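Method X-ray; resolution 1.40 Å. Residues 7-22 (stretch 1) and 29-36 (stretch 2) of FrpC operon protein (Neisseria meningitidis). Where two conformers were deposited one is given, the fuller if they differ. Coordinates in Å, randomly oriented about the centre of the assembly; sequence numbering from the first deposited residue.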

# COMPACT_ATOMS: atom_id res chain seq x y z
N ASN A 7 -8.13 -22.60 9.26
CA ASN A 7 -8.93 -23.71 8.73
C ASN A 7 -9.31 -23.58 7.26
O ASN A 7 -10.00 -24.45 6.73
N ASN A 8 -8.92 -22.50 6.59
CA ASN A 8 -9.29 -22.28 5.19
C ASN A 8 -8.25 -22.90 4.25
O ASN A 8 -7.07 -22.90 4.57
N PRO A 9 -8.72 -23.37 3.09
CA PRO A 9 -7.84 -23.97 2.08
C PRO A 9 -7.05 -22.90 1.33
O PRO A 9 -7.40 -21.74 1.32
N GLU A 10 -5.99 -23.32 0.68
CA GLU A 10 -5.29 -22.46 -0.28
C GLU A 10 -6.32 -21.86 -1.24
O GLU A 10 -7.12 -22.58 -1.79
N PRO A 11 -6.29 -20.53 -1.45
CA PRO A 11 -7.22 -19.95 -2.41
C PRO A 11 -6.97 -20.32 -3.88
O PRO A 11 -5.82 -20.53 -4.28
N MSE A 12 -8.06 -20.41 -4.65
CA MSE A 12 -7.93 -20.40 -6.10
C MSE A 12 -8.03 -18.98 -6.67
O MSE A 12 -7.20 -18.58 -7.48
N THR A 13 -9.04 -18.23 -6.25
CA THR A 13 -9.22 -16.85 -6.65
C THR A 13 -8.83 -15.85 -5.55
O THR A 13 -8.53 -14.69 -5.88
N GLY A 14 -8.90 -16.25 -4.29
CA GLY A 14 -8.69 -15.33 -3.16
C GLY A 14 -9.95 -14.78 -2.56
O GLY A 14 -9.90 -14.15 -1.51
N PHE A 15 -11.09 -15.06 -3.17
CA PHE A 15 -12.39 -14.54 -2.73
C PHE A 15 -13.32 -15.58 -2.13
O PHE A 15 -14.44 -15.26 -1.76
N GLU A 16 -12.85 -16.82 -1.99
CA GLU A 16 -13.73 -17.90 -1.56
C GLU A 16 -14.17 -17.78 -0.12
O GLU A 16 -15.18 -18.35 0.24
N HIS A 17 -13.37 -17.12 0.70
CA HIS A 17 -13.64 -16.91 2.09
C HIS A 17 -13.25 -15.52 2.47
O HIS A 17 -12.44 -14.89 1.76
N THR A 18 -13.84 -15.04 3.54
CA THR A 18 -13.46 -13.78 4.15
C THR A 18 -13.07 -14.03 5.60
O THR A 18 -13.46 -15.04 6.21
N VAL A 19 -12.35 -13.08 6.17
CA VAL A 19 -12.09 -13.04 7.60
C VAL A 19 -12.60 -11.69 8.15
O VAL A 19 -12.30 -10.64 7.56
N THR A 20 -13.29 -11.72 9.28
CA THR A 20 -13.81 -10.55 9.93
C THR A 20 -12.90 -10.08 11.06
O THR A 20 -12.49 -10.86 11.93
N PHE A 21 -12.56 -8.79 11.02
CA PHE A 21 -11.70 -8.12 11.98
C PHE A 21 -12.50 -7.03 12.67
O PHE A 21 -13.46 -6.54 12.13
N ASP A 22 -12.09 -6.70 13.89
CA ASP A 22 -12.75 -5.67 14.68
C ASP A 22 -11.73 -4.72 15.27
O ASP A 22 -10.82 -5.17 15.95
N VAL A 29 -14.27 -6.65 6.77
CA VAL A 29 -14.45 -8.01 6.26
C VAL A 29 -13.58 -8.14 5.01
O VAL A 29 -13.81 -7.43 4.04
N ILE A 30 -12.54 -8.98 5.06
CA ILE A 30 -11.48 -9.00 4.05
C ILE A 30 -11.47 -10.32 3.32
O ILE A 30 -11.33 -11.36 3.96
N PRO A 31 -11.56 -10.31 1.98
CA PRO A 31 -11.36 -11.57 1.26
C PRO A 31 -10.01 -12.19 1.60
O PRO A 31 -9.00 -11.48 1.64
N TYR A 32 -9.98 -13.48 1.91
CA TYR A 32 -8.85 -14.04 2.60
C TYR A 32 -7.59 -14.10 1.78
O TYR A 32 -6.49 -14.19 2.35
N GLY A 33 -7.69 -14.03 0.46
CA GLY A 33 -6.53 -13.98 -0.39
C GLY A 33 -5.65 -12.75 -0.25
O GLY A 33 -4.53 -12.76 -0.72
N TYR A 34 -6.15 -11.72 0.45
CA TYR A 34 -5.33 -10.55 0.77
C TYR A 34 -4.53 -10.72 2.05
O TYR A 34 -3.87 -9.79 2.46
N LEU A 35 -4.59 -11.90 2.65
CA LEU A 35 -3.99 -12.17 3.97
C LEU A 35 -2.86 -13.19 3.93
O LEU A 35 -2.73 -14.02 4.85
N ALA A 36 -2.01 -13.11 2.92
CA ALA A 36 -0.96 -14.10 2.73
C ALA A 36 -0.01 -14.24 3.92
O ALA A 36 0.58 -15.33 4.13

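Side-chain packing between residues 7-22 and 29-36 of the FrpC operon protein, which together bury 791 Å². The backbone frame is a short antiparallel pairing of strand 18-22 with strand 29-31: Val19 N donates to Ile30 O (3.0 Å) and Ile30 N to Val19 O (3.0 Å). Beyond it, Tyr32 N donates to His17 O (2.8 Å) and Gly33 N to Gly14 O (3.0 Å), tying the loop before strand 18-22 to the start of the 3-10 segment at Tyr32.

Aromatic packing centres on Tyr32, which has the largest covered area of either stretch. Its CA-to-CB bond points toward stretch 1 and chi1 is p (82°). Pro11 CG lies over one ring face, 3.5 Å from Tyr32 CZ, and His17 CB over the opposite face, 3.7 Å from Tyr32 CD1; both make CH-pi contacts. The His17 side chain (chi1 m) also turns its imidazole edge toward the tyrosine face, with centroids 5.2 Å apart and planes at 85°. Asn8 (m) adds its CB, 3.5 Å from Tyr32 CE2. Beyond the end of the strand pairing, Phe15 (m) starts away from stretch 2, but its ring comes back to place CD1 3.6 Å from Pro31 CB and CE1 4.0 Å from Tyr34 CE2; Tyr34 is also m.

Aliphatic packing follows the sheet. Val19 (t) and Ile30 (chi1 m, chi2 t) share one face, where Val19 CG2 meets Leu35 CD1 at 3.9 Å. Leu35 (m, t) points toward stretch 1 and also borders the edge of the Phe21 ring, CD1 to Phe21 CE2 4.1 Å. Phe21 (m) leaves sideways, yet its end closes in, with CE2 3.9 Å from Ile30 CD1. Thr20 (m) and Val29 (t) occupy the other face, Thr20 OG1 being 3.7 Å from Val29 CG2; Thr18 (p) brings CB to 3.6 Å from Val29 CG1.

The polar side-chain bond across the interface is Tyr32 OH to Pro9 O (2.7 Å), with the hydroxyl as donor, which anchors the far end of the ring. Glu16 (m) sets OE1 at the edge of that ring, 3.5 Å from Tyr32 CE1, while accepting from Gly14 N (3.0 Å); its OE2 accepts from Met12 N and Thr13 N (both 2.8 Å), pinning the turn.

Two glycines allow the close backbone approach, Gly14 CA to Gly33 CA 3.8 Å. An ideal CB on Gly33 would lie 2.5 Å from Gly14 CA, a clash.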

# COMPACT_ATOMS: atom_id res chain seq x y z
CB ASN A 7 -10.27 -23.84 9.50
CG ASN A 7 -10.11 -24.07 11.00
OD1 ASN A 7 -9.16 -24.70 11.44
ND2 ASN A 7 -11.07 -23.55 11.80
CB ASN A 8 -9.49 -20.80 4.86
CG ASN A 8 -10.82 -20.24 5.35
OD1 ASN A 8 -11.84 -20.93 5.36
ND2 ASN A 8 -10.81 -18.96 5.76
CB PRO A 9 -8.84 -24.65 1.14
CG PRO A 9 -10.06 -23.76 1.18
CD PRO A 9 -10.13 -23.38 2.64
CB GLU A 10 -4.30 -23.30 -1.07
CG GLU A 10 -3.46 -22.49 -2.03
CD GLU A 10 -2.64 -23.31 -3.01
OE1 GLU A 10 -2.68 -24.57 -2.99
OE2 GLU A 10 -1.96 -22.70 -3.84
CB PRO A 11 -7.04 -18.41 -2.23
CG PRO A 11 -6.27 -18.24 -0.97
CD PRO A 11 -5.48 -19.50 -0.78
CB MSE A 12 -8.93 -21.34 -6.78
CG MSE A 12 -8.80 -21.32 -8.28
SE MSE A 12 -10.15 -22.40 -9.12
CE MSE A 12 -11.73 -21.51 -8.59
CB THR A 13 -10.68 -16.54 -6.98
OG1 THR A 13 -11.46 -16.62 -5.77
CG2 THR A 13 -11.24 -17.49 -8.04
CB PHE A 15 -13.07 -13.82 -3.92
CG PHE A 15 -12.30 -12.63 -4.41
CD1 PHE A 15 -12.39 -11.41 -3.72
CD2 PHE A 15 -11.42 -12.73 -5.46
CE1 PHE A 15 -11.64 -10.31 -4.16
CE2 PHE A 15 -10.67 -11.62 -5.87
CZ PHE A 15 -10.78 -10.44 -5.21
CB GLU A 16 -13.03 -19.25 -1.73
CG GLU A 16 -12.67 -19.62 -3.14
CD GLU A 16 -11.29 -19.17 -3.61
OE1 GLU A 16 -10.63 -18.28 -3.02
OE2 GLU A 16 -10.82 -19.74 -4.62
CB HIS A 17 -12.79 -17.86 2.95
CG HIS A 17 -13.17 -19.28 2.78
ND1 HIS A 17 -14.29 -19.79 3.40
CD2 HIS A 17 -12.63 -20.27 2.05
CE1 HIS A 17 -14.40 -21.07 3.07
NE2 HIS A 17 -13.41 -21.39 2.26
CB THR A 18 -14.57 -12.77 4.10
OG1 THR A 18 -15.71 -13.28 4.81
CG2 THR A 18 -15.02 -12.43 2.65
CB VAL A 19 -10.62 -13.27 7.95
CG1 VAL A 19 -10.36 -13.18 9.49
CG2 VAL A 19 -10.15 -14.62 7.38
CB THR A 20 -15.21 -10.80 10.44
OG1 THR A 20 -16.06 -11.17 9.34
CG2 THR A 20 -15.77 -9.56 11.15
CB PHE A 21 -10.54 -7.50 11.26
CG PHE A 21 -9.60 -8.50 10.64
CD1 PHE A 21 -8.54 -9.01 11.35
CD2 PHE A 21 -9.78 -8.92 9.33
CE1 PHE A 21 -7.65 -9.92 10.79
CE2 PHE A 21 -8.89 -9.80 8.76
CZ PHE A 21 -7.84 -10.32 9.50
CB ASP A 22 -13.60 -6.28 15.81
CG ASP A 22 -14.28 -5.24 16.63
OD1 ASP A 22 -15.32 -4.72 16.17
OD2 ASP A 22 -13.75 -4.93 17.71
CB VAL A 29 -15.92 -8.34 5.95
CG1 VAL A 29 -16.04 -9.73 5.34
CG2 VAL A 29 -16.73 -8.25 7.22
CB ILE A 30 -10.11 -8.75 4.71
CG1 ILE A 30 -10.15 -7.42 5.47
CG2 ILE A 30 -8.98 -8.75 3.65
CD1 ILE A 30 -8.82 -6.96 6.03
CB PRO A 31 -11.45 -11.18 -0.21
CG PRO A 31 -12.28 -9.90 -0.20
CD PRO A 31 -11.85 -9.20 1.07
CB TYR A 32 -9.21 -15.40 3.22
CG TYR A 32 -9.18 -16.61 2.34
CD1 TYR A 32 -9.79 -16.66 1.09
CD2 TYR A 32 -8.59 -17.78 2.80
CE1 TYR A 32 -9.77 -17.82 0.32
CE2 TYR A 32 -8.59 -18.91 2.05
CZ TYR A 32 -9.18 -18.96 0.82
OH TYR A 32 -9.21 -20.12 0.07
CB TYR A 34 -6.25 -9.33 0.91
CG TYR A 34 -6.87 -8.89 -0.40
CD1 TYR A 34 -6.11 -8.29 -1.40
CD2 TYR A 34 -8.21 -9.11 -0.66
CE1 TYR A 34 -6.69 -7.91 -2.61
CE2 TYR A 34 -8.77 -8.71 -1.84
CZ TYR A 34 -8.01 -8.11 -2.82
OH TYR A 34 -8.58 -7.73 -4.03
CB LEU A 35 -5.07 -12.58 4.97
CG LEU A 35 -6.23 -11.58 5.14
CD1 LEU A 35 -7.38 -12.25 5.91
CD2 LEU A 35 -5.78 -10.29 5.79
CB ALA A 36 -0.18 -13.84 1.43